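Local coordinates for N-acetyltransferase (Trypanosoma brucei, PDB 3I3G), which probably transfers the acetyl group of acetyl-CoA to D-glucosamine 6-phosphate, a step on the route to UDP-N-acetylglucosamine, at residues A[113-116]-A[117-121]; A[123-127]-A[128-132]. All coordinates share one frame; numbering follows the deposited sequence.

Contact 1: residues A[113-116]-A[117-121]; sequences LGKA and LIMDL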
ATOM      1  N   LEU A 113      21.856   1.689   8.405  1.00 19.70           N
ATOM      2  CA  LEU A 113      21.278   1.398   7.104  1.00 19.33           C
ATOM      3  C   LEU A 113      19.782   1.718   7.055  1.00 19.09           C
ATOM      4  O   LEU A 113      19.295   2.136   6.066  1.00 19.02           O
ATOM      5  CB  LEU A 113      21.495  -0.043   6.694  1.00 19.33           C
ATOM      6  CG  LEU A 113      22.931  -0.580   6.721  1.00 19.28           C
ATOM      7  CD1 LEU A 113      23.032  -1.883   6.067  1.00 19.17           C
ATOM      8  CD2 LEU A 113      23.843   0.374   6.196  1.00 19.40           C
ATOM      9  N   GLY A 114      19.098   1.475   8.154  1.00 18.81           N
ATOM     10  CA  GLY A 114      17.665   1.749   8.211  1.00 18.54           C
ATOM     11  C   GLY A 114      17.355   3.192   7.866  1.00 18.37           C
ATOM     12  O   GLY A 114      16.530   3.471   6.994  1.00 18.26           O
ATOM     13  N   LYS A 115      18.021   4.112   8.554  1.00 18.21           N
ATOM     14  CA  LYS A 115      17.841   5.538   8.305  1.00 18.11           C
ATOM     15  C   LYS A 115      18.114   5.885   6.845  1.00 17.89           C
ATOM     16  O   LYS A 115      17.334   6.593   6.208  1.00 17.88           O
ATOM     17  CB  LYS A 115      18.756   6.356   9.219  1.00 18.27           C
ATOM     18  CG  LYS A 115      18.759   7.849   8.930  1.00 18.94           C
ATOM     19  CD  LYS A 115      19.552   8.605   9.987  1.00 19.97           C
ATOM     20  CE  LYS A 115      19.617  10.092   9.679  1.00 20.64           C
ATOM     21  NZ  LYS A 115      18.454  10.831  10.242  1.00 21.56           N
ATOM     22  N   ALA A 116      19.226   5.382   6.319  1.00 17.55           N
ATOM     23  CA  ALA A 116      19.615   5.665   4.942  1.00 17.32           C
ATOM     24  C   ALA A 116      18.551   5.192   3.954  1.00 17.19           C
ATOM     25  O   ALA A 116      18.185   5.914   3.028  1.00 17.10           O
ATOM     26  CB  ALA A 116      20.958   5.023   4.627  1.00 17.32           C
ATOM     27  N   LEU A 117      18.061   3.975   4.158  1.00 17.05           N
ATOM     28  CA  LEU A 117      17.032   3.409   3.291  1.00 16.99           C
ATOM     29  C   LEU A 117      15.757   4.247   3.310  1.00 17.02           C
ATOM     30  O   LEU A 117      15.231   4.617   2.261  1.00 16.94           O
ATOM     31  CB  LEU A 117      16.722   1.966   3.697  1.00 16.95           C
ATOM     32  CG  LEU A 117      17.759   0.916   3.289  1.00 16.78           C
ATOM     33  CD1 LEU A 117      17.531  -0.394   4.030  1.00 16.79           C
ATOM     34  CD2 LEU A 117      17.731   0.698   1.787  1.00 16.89           C
ATOM     35  N   ILE A 118      15.264   4.546   4.508  1.00 17.11           N
ATOM     36  CA  ILE A 118      14.036   5.324   4.655  1.00 17.28           C
ATOM     37  C   ILE A 118      14.160   6.710   4.023  1.00 17.46           C
ATOM     38  O   ILE A 118      13.282   7.141   3.277  1.00 17.40           O
ATOM     39  CB  ILE A 118      13.628   5.466   6.133  1.00 17.23           C
ATOM     40  CG1 ILE A 118      13.348   4.089   6.740  1.00 17.19           C
ATOM     41  CG2 ILE A 118      12.410   6.366   6.263  1.00 17.24           C
ATOM     42  CD1 ILE A 118      12.246   3.317   6.037  1.00 17.13           C
ATOM     43  N   MET A 119      15.251   7.405   4.329  1.00 17.70           N
ATOM     44  CA  MET A 119      15.486   8.733   3.772  1.00 18.08           C
ATOM     45  C   MET A 119      15.510   8.686   2.248  1.00 17.96           C
ATOM     46  O   MET A 119      14.934   9.545   1.583  1.00 17.92           O
ATOM     47  CB  MET A 119      16.796   9.318   4.304  1.00 18.34           C
ATOM     48  CG  MET A 119      16.768   9.659   5.786  1.00 19.49           C
ATOM     49  SD  MET A 119      15.546  10.925   6.191  1.00 23.00           S
ATOM     50  CE  MET A 119      14.019  10.017   5.963  1.00 22.21           C
ATOM     51  N   ASP A 120      16.176   7.673   1.703  1.00 17.91           N
ATOM     52  CA  ASP A 120      16.251   7.495   0.258  1.00 17.97           C
ATOM     53  C   ASP A 120      14.855   7.408  -0.349  1.00 17.99           C
ATOM     54  O   ASP A 120      14.548   8.096  -1.322  1.00 17.96           O
ATOM     55  CB  ASP A 120      17.046   6.234  -0.087  1.00 17.97           C
ATOM     56  CG  ASP A 120      17.276   6.078  -1.579  1.00 18.02           C
ATOM     57  OD1 ASP A 120      17.829   7.009  -2.200  1.00 18.08           O
ATOM     58  OD2 ASP A 120      16.911   5.019  -2.131  1.00 18.30           O
ATOM     59  N   LEU A 121      14.014   6.557   0.231  1.00 18.07           N
ATOM     60  CA  LEU A 121      12.661   6.359  -0.274  1.00 18.29           C
ATOM     61  C   LEU A 121      11.819   7.623  -0.129  1.00 18.54           C
ATOM     62  O   LEU A 121      10.961   7.906  -0.965  1.00 18.52           O
ATOM     63  CB  LEU A 121      11.987   5.181   0.433  1.00 18.18           C
ATOM     64  CG  LEU A 121      12.626   3.814   0.187  1.00 18.04           C
ATOM     65  CD1 LEU A 121      11.753   2.698   0.741  1.00 17.61           C
ATOM     66  CD2 LEU A 121      12.881   3.608  -1.298  1.00 18.11           C
TER
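Residues 113-116 and 117-121 meet as successive turns of one alpha-helix, the crossover helix 113-127 of a beta-alpha-beta unit in the GNAT fold, between strands 96-104 and 132-137. Four i to i+4 backbone hydrogen bonds join the turns: Leu117 N to Leu113 O, Ile118 N to Gly114 O, Met119 N to Lys115 O and Asp120 N to Ala116 O. The first three are nearly straight, whereas the last is more bent, at 157° about the hydrogen. Leu113, Leu117 and Leu121 descend onto the sheet, against Phe69, Val78 and Ala81 among others, and Ile118 lies on Ile99 and Val102. Asp120 makes a salt bridge through OD2 with Lys67 of strand 65-71. On another side Lys115 and Met119 cross obliquely, with Lys115 CG 4.1 Å from Met119 CG. The Lys115 chain reaches this point with CG anti to its own nitrogen (chi1 173°). Met119 has its CG anti to the carbonyl carbon, beside the backbone N, which brings that CG to 3.1 Å from Lys115 O before the rest of the chain leads away.

Contact 2: residues A[123-127]-A[128-132]; sequences EISRS and KGCYK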
ATOM      1  N   GLU A 123      12.977  10.666  -0.317  1.00 20.02           N
ATOM      2  CA  GLU A 123      13.432  11.570  -1.365  1.00 20.47           C
ATOM      3  C   GLU A 123      12.796  11.203  -2.702  1.00 20.55           C
ATOM      4  O   GLU A 123      12.324  12.072  -3.437  1.00 20.52           O
ATOM      5  CB  GLU A 123      14.957  11.550  -1.475  1.00 20.58           C
ATOM      6  CG  GLU A 123      15.500  12.361  -2.641  1.00 21.51           C
ATOM      7  CD  GLU A 123      14.984  13.787  -2.649  1.00 22.62           C
ATOM      8  OE1 GLU A 123      14.722  14.335  -1.555  1.00 23.25           O
ATOM      9  OE2 GLU A 123      14.840  14.362  -3.750  1.00 23.35           O
ATOM     10  N   ILE A 124      12.782   9.911  -3.014  1.00 20.67           N
ATOM     11  CA  ILE A 124      12.130   9.438  -4.227  1.00 20.87           C
ATOM     12  C   ILE A 124      10.663   9.850  -4.220  1.00 21.04           C
ATOM     13  O   ILE A 124      10.152  10.384  -5.203  1.00 21.05           O
ATOM     14  CB  ILE A 124      12.234   7.910  -4.367  1.00 20.81           C
ATOM     15  CG1 ILE A 124      13.698   7.490  -4.518  1.00 20.82           C
ATOM     16  CG2 ILE A 124      11.415   7.430  -5.557  1.00 20.89           C
ATOM     17  CD1 ILE A 124      13.908   5.992  -4.545  1.00 20.66           C
ATOM     18  N   SER A 125       9.992   9.605  -3.100  1.00 21.30           N
ATOM     19  CA  SER A 125       8.602  10.009  -2.938  1.00 21.62           C
ATOM     20  C   SER A 125       8.439  11.498  -3.229  1.00 21.90           C
ATOM     21  O   SER A 125       7.554  11.899  -3.984  1.00 21.93           O
ATOM     22  CB  SER A 125       8.111   9.689  -1.526  1.00 21.56           C
ATOM     23  OG  SER A 125       8.189   8.298  -1.264  1.00 21.50           O
ATOM     24  N   ARG A 126       9.298  12.314  -2.624  1.00 22.32           N
ATOM     25  CA  ARG A 126       9.268  13.754  -2.850  1.00 22.76           C
ATOM     26  C   ARG A 126       9.343  14.074  -4.340  1.00 22.83           C
ATOM     27  O   ARG A 126       8.581  14.895  -4.847  1.00 22.96           O
ATOM     28  CB  ARG A 126      10.427  14.441  -2.123  1.00 22.90           C
ATOM     29  CG  ARG A 126      10.291  14.490  -0.610  1.00 23.63           C
ATOM     30  CD  ARG A 126      11.358  15.392  -0.004  1.00 24.89           C
ATOM     31  NE  ARG A 126      11.277  15.445   1.452  1.00 25.84           N
ATOM     32  CZ  ARG A 126      12.002  14.688   2.269  1.00 26.37           C
ATOM     33  NH1 ARG A 126      11.863  14.805   3.582  1.00 26.51           N
ATOM     34  NH2 ARG A 126      12.868  13.813   1.772  1.00 26.64           N
ATOM     35  N   SER A 127      10.267  13.415  -5.033  1.00 22.91           N
ATOM     36  CA  SER A 127      10.507  13.680  -6.448  1.00 22.95           C
ATOM     37  C   SER A 127       9.287  13.382  -7.311  1.00 22.94           C
ATOM     38  O   SER A 127       9.109  13.978  -8.373  1.00 23.03           O
ATOM     39  CB  SER A 127      11.703  12.866  -6.948  1.00 22.98           C
ATOM     40  OG  SER A 127      11.388  11.485  -7.008  1.00 23.10           O
ATOM     41  N   LYS A 128       8.451  12.454  -6.854  1.00 22.85           N
ATOM     42  CA  LYS A 128       7.275  12.045  -7.614  1.00 22.75           C
ATOM     43  C   LYS A 128       6.038  12.852  -7.232  1.00 22.49           C
ATOM     44  O   LYS A 128       4.932  12.563  -7.691  1.00 22.64           O
ATOM     45  CB  LYS A 128       7.010  10.549  -7.427  1.00 22.84           C
ATOM     46  CG  LYS A 128       8.057   9.641  -8.061  1.00 23.41           C
ATOM     47  CD  LYS A 128       8.014   9.724  -9.580  1.00 24.44           C
ATOM     48  CE  LYS A 128       8.844   8.621 -10.223  1.00 25.13           C
ATOM     49  NZ  LYS A 128      10.279   8.694  -9.833  1.00 25.57           N
ATOM     50  N   GLY A 129       6.227  13.860  -6.387  1.00 22.17           N
ATOM     51  CA  GLY A 129       5.136  14.752  -6.004  1.00 21.66           C
ATOM     52  C   GLY A 129       4.265  14.251  -4.867  1.00 21.34           C
ATOM     53  O   GLY A 129       3.152  14.740  -4.670  1.00 21.35           O
ATOM     54  N   CYS A 130       4.762  13.274  -4.115  1.00 20.90           N
ATOM     55  CA  CYS A 130       4.026  12.762  -2.964  1.00 20.42           C
ATOM     56  C   CYS A 130       3.883  13.846  -1.901  1.00 20.22           C
ATOM     57  O   CYS A 130       4.814  14.615  -1.662  1.00 20.18           O
ATOM     58  CB  CYS A 130       4.728  11.540  -2.367  1.00 20.41           C
ATOM     59  SG  CYS A 130       4.693  10.056  -3.401  1.00 19.94           S
ATOM     60  N   TYR A 131       2.719  13.908  -1.264  1.00 19.96           N
ATOM     61  CA  TYR A 131       2.499  14.879  -0.196  1.00 19.70           C
ATOM     62  C   TYR A 131       2.746  14.253   1.173  1.00 19.44           C
ATOM     63  O   TYR A 131       2.920  14.959   2.168  1.00 19.44           O
ATOM     64  CB  TYR A 131       1.092  15.480  -0.274  1.00 19.77           C
ATOM     65  CG  TYR A 131      -0.013  14.550   0.170  1.00 19.96           C
ATOM     66  CD1 TYR A 131      -0.446  14.535   1.488  1.00 20.02           C
ATOM     67  CD2 TYR A 131      -0.630  13.694  -0.732  1.00 20.17           C
ATOM     68  CE1 TYR A 131      -1.458  13.690   1.899  1.00 20.38           C
ATOM     69  CE2 TYR A 131      -1.642  12.846  -0.331  1.00 20.36           C
ATOM     70  CZ  TYR A 131      -2.052  12.848   0.984  1.00 20.50           C
ATOM     71  OH  TYR A 131      -3.060  12.003   1.384  1.00 20.81           O
ATOM     72  N   LYS A 132       2.766  12.925   1.217  1.00 19.07           N
ATOM     73  CA  LYS A 132       3.053  12.211   2.455  1.00 18.72           C
ATOM     74  C   LYS A 132       3.639  10.831   2.181  1.00 18.58           C
ATOM     75  O   LYS A 132       3.466  10.271   1.099  1.00 18.46           O
ATOM     76  CB  LYS A 132       1.788  12.074   3.309  1.00 18.73           C
ATOM     77  CG  LYS A 132       0.792  11.050   2.781  1.00 18.62           C
ATOM     78  CD  LYS A 132      -0.366  10.846   3.747  1.00 18.82           C
ATOM     79  CE  LYS A 132      -1.341   9.801   3.222  1.00 19.07           C
ATOM     80  NZ  LYS A 132      -2.463   9.550   4.171  1.00 19.02           N
TER
HETATM   81  O   HOH W   1       6.492  16.169  -3.236  1.00 37.92           O
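Lys128, Ser125 and Cys130 carry most of this contact, in which the last turn of helix 113-127 is closed by the loop that follows it. Ser125 O is the focus. It accepts Cys130 N at 3.1 Å and Lys128 N at the same length, the two donors coming from opposite faces of its carbonyl plane. Lys128 N, with a 135° angle at its hydrogen, stands well above that plane and also makes a weak bond to Ile124 O, so its N-H is shared between two carbonyls. Cys130 turns its side chain back to the helix: SG, anti to the carbonyl carbon (chi1 -69°), passes 3.5 Å from Ser125 O and lies 3.9 Å from Ser125 CB. Ser125 OG is bonded to Leu121 O, one turn earlier, while Cys130 also packs on Ile85 and Ala95. Lys128 runs along the helix end instead, its CG 3.6 Å from Ile124 O and its CB near Ser125 O, before the chain bends at chi2 and chi4. Gly129 supplies the inner bond of the cap, from its N to Arg126 O at 3.0 Å, and a water donates to both Arg126 O and Cys130 O, bridging helix and loop. Gly129 takes a positive phi of 84°, a backbone shape that glycine adopts readily. The 6→1 bond from Cys130 to Ser125, the 5→2 bond from Gly129 to Arg126 and the positive phi at C-prime together define a Schellman motif.

In the fold
Following strand 96-104, the chain enters helix 113-127, where contact 1 joins the first turns and contact 2 ends the last. The two stand in series, their centres about 14 Å apart, and they neither nest nor cross; each closes only a local turn. Contact 1 belongs to the part of the helix that lies across strands 65-71, 76-86 and 96-104. Contact 2 turns the chain out of the helix toward strand 132-137, which runs parallel to 96-104 and completes the beta-alpha-beta crossover. There the loop meets Arg94 and Ala95, and Lys132 pairs with a strand of the second subunit, carrying the sheet across the interface.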